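Adenylosuccinate lyase (Francisella tularensis subsp. tularensis SCHU S4, PDB 4EEI) probably cleaves adenylosuccinate to AMP and fumarate, and SAICAR to AICAR and fumarate, two steps of de novo purine biosynthesis. Local coordinates at residues 93-106 / 211-223. Numbering follows the deposited sequence. Where two conformers were deposited one is given.
With AMP (adenosine monophosphate), chain O; EDO (1,2-ethanediol), chain P; SIN (succinic acid), chain S.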
loop_
_atom_site.group_PDB
_atom_site.type_symbol
_atom_site.label_atom_id
_atom_site.label_comp_id
_atom_site.label_asym_id
_atom_site.label_seq_id
_atom_site.Cartn_x
_atom_site.Cartn_y
_atom_site.Cartn_z
ATOM N N THR B 93 -22.543 23.851 9.852
ATOM C CA THR B 93 -21.975 23.758 8.513
ATOM C C THR B 93 -22.434 22.411 7.933
ATOM O O THR B 93 -22.808 21.513 8.700
ATOM C CB THR B 93 -20.427 23.872 8.565
ATOM O OG1 THR B 93 -19.905 24.056 7.246
ATOM C CG2 THR B 93 -19.818 22.627 9.186
ATOM N N SER B 94 -22.453 22.261 6.605
ATOM C CA SER B 94 -22.895 20.991 6.011
ATOM C C SER B 94 -22.206 19.777 6.636
ATOM O O SER B 94 -22.849 18.769 6.913
ATOM C CB SER B 94 -22.696 20.972 4.487
ATOM O OG SER B 94 -23.436 21.996 3.857
ATOM N N SER B 95 -20.905 19.872 6.885
ATOM C CA SER B 95 -20.193 18.700 7.382
ATOM C C SER B 95 -20.428 18.388 8.865
ATOM O O SER B 95 -20.087 17.300 9.319
ATOM C CB SER B 95 -18.699 18.774 7.050
ATOM O OG SER B 95 -18.481 18.435 5.695
ATOM N N ASP B 96 -20.996 19.324 9.623
ATOM C CA ASP B 96 -21.455 18.981 10.967
ATOM C C ASP B 96 -22.508 17.896 10.809
ATOM O O ASP B 96 -22.575 16.947 11.588
ATOM C CB ASP B 96 -22.112 20.183 11.663
ATOM C CG ASP B 96 -21.110 21.215 12.166
ATOM O OD1 ASP B 96 -19.967 20.850 12.504
ATOM O OD2 ASP B 96 -21.493 22.406 12.240
ATOM N N ILE B 97 -23.336 18.040 9.782
ATOM C CA ILE B 97 -24.405 17.076 9.547
ATOM C C ILE B 97 -23.863 15.803 8.902
ATOM O O ILE B 97 -24.147 14.691 9.358
ATOM C CB ILE B 97 -25.519 17.669 8.665
ATOM C CG1 ILE B 97 -26.040 18.986 9.250
ATOM C CG2 ILE B 97 -26.653 16.661 8.481
ATOM C CD1 ILE B 97 -26.567 18.881 10.686
ATOM N N ILE B 98 -23.081 15.960 7.840
ATOM C CA ILE B 98 -22.571 14.804 7.094
ATOM C C ILE B 98 -21.735 13.886 7.973
ATOM O O ILE B 98 -21.945 12.673 7.991
ATOM C CB ILE B 98 -21.686 15.236 5.912
ATOM C CG1 ILE B 98 -22.484 16.056 4.908
ATOM C CG2 ILE B 98 -21.065 14.022 5.231
ATOM C CD1 ILE B 98 -21.615 16.783 3.887
ATOM N N ASP B 99 -20.774 14.463 8.685
ATOM C CA ASP B 99 -19.831 13.663 9.452
ATOM C C ASP B 99 -20.479 13.042 10.682
ATOM O O ASP B 99 -20.148 11.923 11.055
ATOM C CB ASP B 99 -18.595 14.492 9.841
ATOM C CG ASP B 99 -17.650 14.738 8.664
ATOM O OD1 ASP B 99 -17.896 14.207 7.552
ATOM O OD2 ASP B 99 -16.645 15.456 8.863
ATOM N N SER B 100 -21.398 13.763 11.313
ATOM C CA SER B 100 -22.099 13.206 12.460
ATOM C C SER B 100 -23.012 12.063 12.021
ATOM O O SER B 100 -23.113 11.037 12.695
ATOM C CB SER B 100 -22.876 14.297 13.201
ATOM O OG SER B 100 -21.980 15.237 13.775
ATOM N N ALA B 101 -23.657 12.219 10.870
ATOM C CA ALA B 101 -24.522 11.165 10.367
ATOM C C ALA B 101 -23.677 9.981 9.911
ATOM O O ALA B 101 -24.085 8.829 10.048
ATOM C CB ALA B 101 -25.409 11.679 9.240
ATOM N N LEU B 102 -22.496 10.262 9.371
ATOM C CA LEU B 102 -21.597 9.191 8.935
ATOM C C LEU B 102 -21.186 8.340 10.130
ATOM O O LEU B 102 -21.063 7.126 10.017
ATOM C CB LEU B 102 -20.361 9.785 8.258
ATOM C CG LEU B 102 -19.271 8.822 7.811
ATOM C CD1 LEU B 102 -19.843 7.803 6.842
ATOM C CD2 LEU B 102 -18.151 9.603 7.144
ATOM N N SER B 103 -20.988 8.977 11.282
ATOM C CA SER B 103 -20.653 8.228 12.493
ATOM C C SER B 103 -21.760 7.269 12.868
ATOM O O SER B 103 -21.491 6.182 13.381
ATOM C CB SER B 103 -20.372 9.161 13.666
ATOM O OG SER B 103 -19.168 9.868 13.449
ATOM N N LEU B 104 -23.008 7.677 12.638
ATOM C CA LEU B 104 -24.143 6.811 12.941
ATOM C C LEU B 104 -24.168 5.598 12.002
ATOM O O LEU B 104 -24.457 4.480 12.433
ATOM C CB LEU B 104 -25.464 7.582 12.867
ATOM C CG LEU B 104 -25.615 8.868 13.689
ATOM C CD1 LEU B 104 -27.019 9.427 13.559
ATOM C CD2 LEU B 104 -25.278 8.631 15.153
ATOM N N GLN B 105 -23.863 5.815 10.725
ATOM C CA GLN B 105 -23.766 4.699 9.782
ATOM C C GLN B 105 -22.630 3.755 10.155
ATOM O O GLN B 105 -22.788 2.534 10.099
ATOM C CB GLN B 105 -23.554 5.212 8.354
ATOM C CG GLN B 105 -24.772 5.879 7.746
ATOM C CD GLN B 105 -24.454 6.517 6.416
ATOM O OE1 GLN B 105 -23.731 7.514 6.355
ATOM N NE2 GLN B 105 -24.960 5.924 5.336
ATOM N N ILE B 106 -21.483 4.314 10.523
ATOM C CA ILE B 106 -20.347 3.484 10.913
ATOM C C ILE B 106 -20.679 2.691 12.185
ATOM O O ILE B 106 -20.351 1.515 12.308
ATOM C CB ILE B 106 -19.069 4.324 11.115
ATOM C CG1 ILE B 106 -18.613 4.932 9.782
ATOM C CG2 ILE B 106 -17.960 3.464 11.690
ATOM C CD1 ILE B 106 -17.455 5.957 9.928
ATOM N N THR B 211 -12.848 20.637 13.019
ATOM C CA THR B 211 -12.678 21.748 12.099
ATOM C C THR B 211 -14.017 22.079 11.452
ATOM O O THR B 211 -15.053 22.035 12.111
ATOM C CB THR B 211 -11.625 21.445 11.015
ATOM O OG1 THR B 211 -11.908 20.182 10.402
ATOM C CG2 THR B 211 -10.233 21.407 11.625
ATOM N N GLN B 212 -14.016 22.155 10.128
ATOM C CA GLN B 212 -15.255 21.994 9.398
ATOM C C GLN B 212 -15.664 20.536 9.562
ATOM O O GLN B 212 -16.847 20.215 9.644
ATOM C CB GLN B 212 -15.083 22.344 7.921
ATOM C CG GLN B 212 -16.373 22.251 7.123
ATOM C CD GLN B 212 -16.355 23.110 5.875
ATOM O OE1 GLN B 212 -16.164 22.610 4.769
ATOM N NE2 GLN B 212 -16.555 24.411 6.048
ATOM N N VAL B 213 -14.666 19.657 9.584
ATOM C CA VAL B 213 -14.890 18.218 9.571
ATOM C C VAL B 213 -14.444 17.574 10.880
ATOM O O VAL B 213 -13.719 18.180 11.667
ATOM C CB VAL B 213 -14.149 17.541 8.406
ATOM C CG1 VAL B 213 -14.697 18.029 7.074
ATOM C CG2 VAL B 213 -12.655 17.806 8.505
ATOM N N ILE B 214 -14.883 16.340 11.101
ATOM C CA ILE B 214 -14.303 15.487 12.132
ATOM C C ILE B 214 -13.010 14.936 11.544
ATOM O O ILE B 214 -12.985 14.565 10.366
ATOM C CB ILE B 214 -15.276 14.349 12.459
ATOM C CG1 ILE B 214 -16.415 14.878 13.342
ATOM C CG2 ILE B 214 -14.569 13.176 13.127
ATOM C CD1 ILE B 214 -17.466 13.833 13.683
ATOM N N PRO B 215 -11.922 14.899 12.337
ATOM C CA PRO B 215 -10.636 14.469 11.757
ATOM C C PRO B 215 -10.665 13.011 11.295
ATOM O O PRO B 215 -11.291 12.156 11.934
ATOM C CB PRO B 215 -9.630 14.669 12.907
ATOM C CG PRO B 215 -10.480 14.694 14.167
ATOM C CD PRO B 215 -11.790 15.312 13.750
ATOM N N ARG B 216 -9.995 12.733 10.183
ATOM C CA ARG B 216 -10.153 11.438 9.525
ATOM C C ARG B 216 -9.339 10.308 10.131
ATOM O O ARG B 216 -9.438 9.167 9.667
ATOM C CB ARG B 216 -9.873 11.564 8.020
ATOM C CG ARG B 216 -11.126 11.403 7.152
ATOM C CD ARG B 216 -12.220 12.392 7.556
ATOM N NE ARG B 216 -13.508 12.092 6.917
ATOM C CZ ARG B 216 -14.646 12.715 7.209
ATOM N NH1 ARG B 216 -14.662 13.669 8.132
ATOM N NH2 ARG B 216 -15.763 12.391 6.580
ATOM N N ASP B 217 -8.561 10.597 11.174
ATOM C CA ASP B 217 -7.755 9.547 11.808
ATOM C C ASP B 217 -8.594 8.567 12.629
ATOM O O ASP B 217 -8.135 7.462 12.958
ATOM C CB ASP B 217 -6.621 10.135 12.664
ATOM C CG ASP B 217 -7.135 10.873 13.899
ATOM O OD1 ASP B 217 -7.082 10.306 15.019
ATOM O OD2 ASP B 217 -7.576 12.029 13.742
ATOM N N ARG B 218 -9.818 8.963 12.968
ATOM C CA ARG B 218 -10.712 8.046 13.675
ATOM C C ARG B 218 -11.139 6.962 12.709
ATOM O O ARG B 218 -11.048 5.771 13.013
ATOM C CB ARG B 218 -11.930 8.789 14.238
ATOM C CG ARG B 218 -11.555 9.926 15.191
ATOM C CD ARG B 218 -12.759 10.427 15.986
ATOM N NE ARG B 218 -12.359 11.391 17.023
ATOM C CZ ARG B 218 -12.027 11.053 18.266
ATOM N NH1 ARG B 218 -12.042 9.778 18.637
ATOM N NH2 ARG B 218 -11.694 11.991 19.143
ATOM N N ILE B 219 -11.591 7.372 11.529
ATOM C CA ILE B 219 -11.920 6.403 10.490
ATOM C C ILE B 219 -10.698 5.563 10.139
ATOM O O ILE B 219 -10.803 4.348 9.987
ATOM C CB ILE B 219 -12.469 7.084 9.222
ATOM C CG1 ILE B 219 -13.910 7.540 9.466
ATOM C CG2 ILE B 219 -12.447 6.108 8.032
ATOM C CD1 ILE B 219 -14.466 8.466 8.386
ATOM N N ALA B 220 -9.541 6.202 10.019
ATOM C CA ALA B 220 -8.335 5.476 9.635
ATOM C C ALA B 220 -7.960 4.442 10.689
ATOM O O ALA B 220 -7.440 3.374 10.363
ATOM C CB ALA B 220 -7.177 6.436 9.388
ATOM N N LYS B 221 -8.206 4.755 11.956
ATOM C CA LYS B 221 -7.878 3.815 13.014
ATOM C C LYS B 221 -8.727 2.554 12.877
ATOM O O LYS B 221 -8.210 1.436 12.965
ATOM C CB LYS B 221 -8.086 4.443 14.395
ATOM C CG LYS B 221 -7.961 3.418 15.534
ATOM C CD LYS B 221 -7.886 4.089 16.906
ATOM C CE LYS B 221 -7.781 3.047 18.020
ATOM N NZ LYS B 221 -7.672 3.715 19.352
ATOM N N LEU B 222 -10.029 2.732 12.644
ATOM C CA LEU B 222 -10.943 1.606 12.482
ATOM C C LEU B 222 -10.574 0.769 11.263
ATOM O O LEU B 222 -10.535 -0.463 11.334
ATOM C CB LEU B 222 -12.392 2.096 12.359
ATOM C CG LEU B 222 -13.442 1.016 12.057
ATOM C CD1 LEU B 222 -13.450 -0.065 13.128
ATOM C CD2 LEU B 222 -14.835 1.623 11.926
ATOM N N ILE B 223 -10.315 1.441 10.145
ATOM C CA ILE B 223 -9.916 0.748 8.921
ATOM C C ILE B 223 -8.600 -0.014 9.115
ATOM O O ILE B 223 -8.416 -1.095 8.547
ATOM C CB ILE B 223 -9.843 1.740 7.738
ATOM C CG1 ILE B 223 -11.209 2.399 7.536
ATOM C CG2 ILE B 223 -9.381 1.051 6.455
ATOM C CD1 ILE B 223 -12.318 1.430 7.174
HETATM P P AMP O . -18.234 14.539 -4.073
HETATM O O1P AMP O . -18.784 13.818 -5.276
HETATM O O2P AMP O . -16.855 15.114 -4.269
HETATM O O3P AMP O . -18.423 13.806 -2.770
HETATM O "O5'" AMP O . -19.180 15.833 -3.927
HETATM C "C5'" AMP O . -19.120 16.651 -2.760
HETATM C "C4'" AMP O . -20.397 17.474 -2.648
HETATM O "O4'" AMP O . -20.351 18.301 -1.483
HETATM C "C3'" AMP O . -20.565 18.397 -3.845
HETATM O "O3'" AMP O . -21.904 18.288 -4.329
HETATM C "C2'" AMP O . -20.336 19.791 -3.305
HETATM O "O2'" AMP O . -21.206 20.734 -3.931
HETATM C "C1'" AMP O . -20.652 19.655 -1.827
HETATM N N9 AMP O . -19.848 20.603 -1.021
HETATM C C8 AMP O . -19.155 21.652 -1.496
HETATM N N7 AMP O . -18.533 22.319 -0.493
HETATM C C5 AMP O . -18.833 21.690 0.656
HETATM C C6 AMP O . -18.505 21.870 2.088
HETATM N N6 AMP O . -17.712 22.886 2.499
HETATM N N1 AMP O . -19.026 20.985 2.965
HETATM C C2 AMP O . -19.817 19.971 2.567
HETATM N N3 AMP O . -20.154 19.748 1.286
HETATM C C4 AMP O . -19.702 20.559 0.302
HETATM C C1 EDO P . -16.421 9.103 11.597
HETATM O O1 EDO P . -15.149 9.565 12.089
HETATM C C2 EDO P . -17.173 10.241 10.906
HETATM O O2 EDO P . -17.383 11.300 11.846
HETATM C C1 SIN S . -17.951 25.881 2.205
HETATM O O1 SIN S . -17.545 26.294 1.099
HETATM O O2 SIN S . -17.366 26.130 3.282
HETATM C C2 SIN S . -19.205 25.039 2.237
HETATM C C3 SIN S . -20.019 25.367 3.481
HETATM C C4 SIN S . -21.236 24.475 3.530
HETATM O O3 SIN S . -21.938 24.478 4.563
HETATM O O4 SIN S . -21.495 23.767 2.535
#
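Arg216 grips the carboxylate of Asp99 end-on, NH1 reaching OD2 at 2.8 Å and NH2 reaching OD1 at 3.0 Å. Both oxygens lie close to the guanidinium plane, yet the two flat groups are turned 51° apart, and the nitrogens therefore meet the carboxylate from above its plane. A second donor to OD2 of Asp99, the backbone N of Ile214, approaches on its anti side at 3.0 Å. These three bonds tie the loop before helix 217-244 to buried Asp99. The arginine chain bends at chi2 (56°), and NH1 also donates to Ile214 O, steadying the guanidinium within the loop.

Toward the active site, Gln212 crosses Thr93 at about a right angle. OE1 of Gln212 accepts from N6 of AMP (2.8 Å) and from Arg301, NE2 bonds succinate O2 weakly, and Ser94 holds succinate through its N and OG. Mid-contact, an ethanediol, probably from the crystallisation liquor, donates to Asp99 O. Beyond it the side chains of Ile106 and Leu222 slide past each other in opposite directions, CG2 to CD2 3.6 Å.

Segments 94-106 and 217-223 run nearly parallel (18°), axes 12.6 Å apart, in the helical bundle of the fumarase/aspartase superfamily; Trp14 of helix 8-14 packs on Leu102 and Ile106, while helix 304-333 packs on Ile219 and its Glu309 salt-bridges Arg216 NE.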